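Local coordinates for protein IclR transcriptional regulator (Thermotoga maritima, PDB 1MKM) that probably binds DNA through a winged helix-turn-helix domain and regulates transcription as a member of the IclR family, at the interface of chains A and B. Numbering follows the deposited sequence. Chains: chain A/B, IclR transcriptional regulator.

The interface of chains A and B. Residues chain A 5, 7-8, 11; chain B 42, 46, 50.
A:Lys8 sets its methylene CD against the fork of B:Val46, and the two side chains cross obliquely. CD stands 3.9 Å from the valine methyl CG2 and 4.0 Å from CG1, so both branches touch the same carbon. With CG1 anti to the backbone N (chi1 180°), B:Val46 turns both methyls towards the partner helix; a beta-branched residue suits this place, being short, blunt and rigid. It projects among A:Leu7, A:Lys8 and A:Phe11, facing the leucine and the phenyl group more loosely, and hides 71 Å², the most in the patch. Beyond CD the lysine chain, bent at chi2 (-66°) and again at chi3 and chi4, curls back over its own backbone and swings its amino group NZ towards B:Lys50. There the two lysines meet at about a right angle, NZ of A:Lys8 lying 4.1 Å from NZ of B:Lys50. Like charges this near would be expected to repel, unless solvent or ions screen them. Nearer the backbone, the methylenes of B:Lys50 run past A:Phe11, whose CB is 4.3 Å from CG of the lysine; the broad phenyl group offers apolar surface beside both this chain and the valine. The leucine branch of A:Leu7 is long enough to bring CD1 within 3.9 Å of the backbone carbonyl O of B:Lys42. Little rests on the poorly ordered A:Asn5 beside that lysine. Replacing A:Lys8 by an alanine would probably leave a gap on one side of B:Val46, where both methyls lose their contact with CD, though A:Leu7 and A:Phe11 would still flank it. With no polar pair within bonding reach, this is a small, loosely fitted patch, mostly of methylene and methyl groups. The site joins the start of helix 7-19 of chain A to helix 37-50 of chain B, the probable recognition helix, and is probably part of a dimer contact between the winged helix-turn-helix domains, remote from the C-terminal domains.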
ATOM      1  N   ASN A   5     -40.294  -2.652   8.032  1.00 87.61           N
ATOM      2  CA  ASN A   5     -39.168  -2.334   8.892  1.00 88.97           C
ATOM      3  C   ASN A   5     -39.178  -3.049  10.238  1.00 83.36           C
ATOM      4  O   ASN A   5     -39.251  -2.436  11.304  1.00 77.74           O
ATOM      5  CB  ASN A   5     -39.054  -0.820   9.067  1.00 97.47           C
ATOM      6  CG  ASN A   5     -38.481  -0.142   7.832  1.00105.22           C
ATOM      7  OD1 ASN A   5     -38.363   1.081   7.782  1.00115.29           O
ATOM      8  ND2 ASN A   5     -38.125  -0.939   6.828  1.00104.46           N
ATOM      9  N   LEU A   7     -36.903  -5.096  10.225  1.00 56.11           N
ATOM     10  CA  LEU A   7     -35.462  -5.200  10.066  1.00 56.00           C
ATOM     11  C   LEU A   7     -34.860  -4.405  11.215  1.00 57.08           C
ATOM     12  O   LEU A   7     -33.745  -4.669  11.668  1.00 50.64           O
ATOM     13  CB  LEU A   7     -35.047  -4.568   8.747  1.00 50.46           C
ATOM     14  CG  LEU A   7     -35.543  -5.201   7.452  1.00 41.34           C
ATOM     15  CD1 LEU A   7     -35.235  -4.289   6.276  1.00 38.44           C
ATOM     16  CD2 LEU A   7     -34.865  -6.548   7.275  1.00 49.26           C
ATOM     17  N   LYS A   8     -35.632  -3.426  11.673  1.00 56.72           N
ATOM     18  CA  LYS A   8     -35.238  -2.551  12.765  1.00 61.93           C
ATOM     19  C   LYS A   8     -35.184  -3.326  14.066  1.00 61.29           C
ATOM     20  O   LYS A   8     -34.140  -3.381  14.713  1.00 63.53           O
ATOM     21  CB  LYS A   8     -36.242  -1.409  12.901  1.00 75.78           C
ATOM     22  CG  LYS A   8     -36.621  -0.760  11.572  1.00 89.81           C
ATOM     23  CD  LYS A   8     -35.446  -0.044  10.921  1.00 94.86           C
ATOM     24  CE  LYS A   8     -35.084   1.232  11.670  1.00 95.94           C
ATOM     25  NZ  LYS A   8     -34.625   0.982  13.065  1.00100.31           N
ATOM     26  N   PHE A  11     -32.167  -6.162  14.148  1.00 41.83           N
ATOM     27  CA  PHE A  11     -30.823  -5.739  14.532  1.00 49.58           C
ATOM     28  C   PHE A  11     -30.815  -5.108  15.912  1.00 47.12           C
ATOM     29  O   PHE A  11     -29.810  -5.146  16.616  1.00 62.15           O
ATOM     30  CB  PHE A  11     -30.244  -4.756  13.513  1.00 32.64           C
ATOM     31  CG  PHE A  11     -30.037  -5.351  12.171  1.00 40.91           C
ATOM     32  CD1 PHE A  11     -30.949  -5.121  11.144  1.00 44.38           C
ATOM     33  CD2 PHE A  11     -28.952  -6.188  11.933  1.00 39.26           C
ATOM     34  CE1 PHE A  11     -30.787  -5.717   9.901  1.00 42.30           C
ATOM     35  CE2 PHE A  11     -28.777  -6.789  10.703  1.00 45.49           C
ATOM     36  CZ  PHE A  11     -29.696  -6.557   9.680  1.00 48.61           C
TER
ATOM     37  N   LYS B  42     -34.524  -0.737   0.833  1.00 62.23           N
ATOM     38  CA  LYS B  42     -35.154  -0.963   2.124  1.00 63.04           C
ATOM     39  C   LYS B  42     -34.147  -1.675   3.033  1.00 63.60           C
ATOM     40  O   LYS B  42     -33.915  -1.253   4.164  1.00 66.62           O
ATOM     41  CB  LYS B  42     -36.428  -1.799   1.948  1.00 64.39           C
ATOM     42  CG  LYS B  42     -37.576  -1.390   2.877  1.00 77.55           C
ATOM     43  CD  LYS B  42     -38.936  -1.834   2.327  1.00 67.96           C
ATOM     44  CE  LYS B  42     -39.181  -1.236   0.942  1.00 73.74           C
ATOM     45  NZ  LYS B  42     -40.469  -1.671   0.332  1.00 66.06           N
ATOM     46  N   VAL B  46     -31.150   0.378   5.976  1.00 53.85           N
ATOM     47  CA  VAL B  46     -31.095   0.002   7.391  1.00 49.31           C
ATOM     48  C   VAL B  46     -29.719  -0.570   7.738  1.00 53.09           C
ATOM     49  O   VAL B  46     -29.135  -0.227   8.772  1.00 48.55           O
ATOM     50  CB  VAL B  46     -32.194  -1.035   7.760  1.00 43.21           C
ATOM     51  CG1 VAL B  46     -32.089  -1.384   9.229  1.00 34.47           C
ATOM     52  CG2 VAL B  46     -33.591  -0.466   7.470  1.00 45.49           C
ATOM     53  N   LYS B  50     -27.271   1.157  10.405  1.00 58.97           N
ATOM     54  CA  LYS B  50     -26.842   0.392  11.572  1.00 59.23           C
ATOM     55  C   LYS B  50     -25.332   0.194  11.590  1.00 59.64           C
ATOM     56  O   LYS B  50     -24.780  -0.267  12.590  1.00 64.98           O
ATOM     57  CB  LYS B  50     -27.544  -0.971  11.602  1.00 54.87           C
ATOM     58  CG  LYS B  50     -29.043  -0.912  11.885  1.00 68.66           C
ATOM     59  CD  LYS B  50     -29.307  -0.475  13.308  1.00 69.68           C
ATOM     60  CE  LYS B  50     -30.794  -0.335  13.594  1.00 59.18           C
ATOM     61  NZ  LYS B  50     -30.986   0.291  14.933  1.00 51.04           N
TER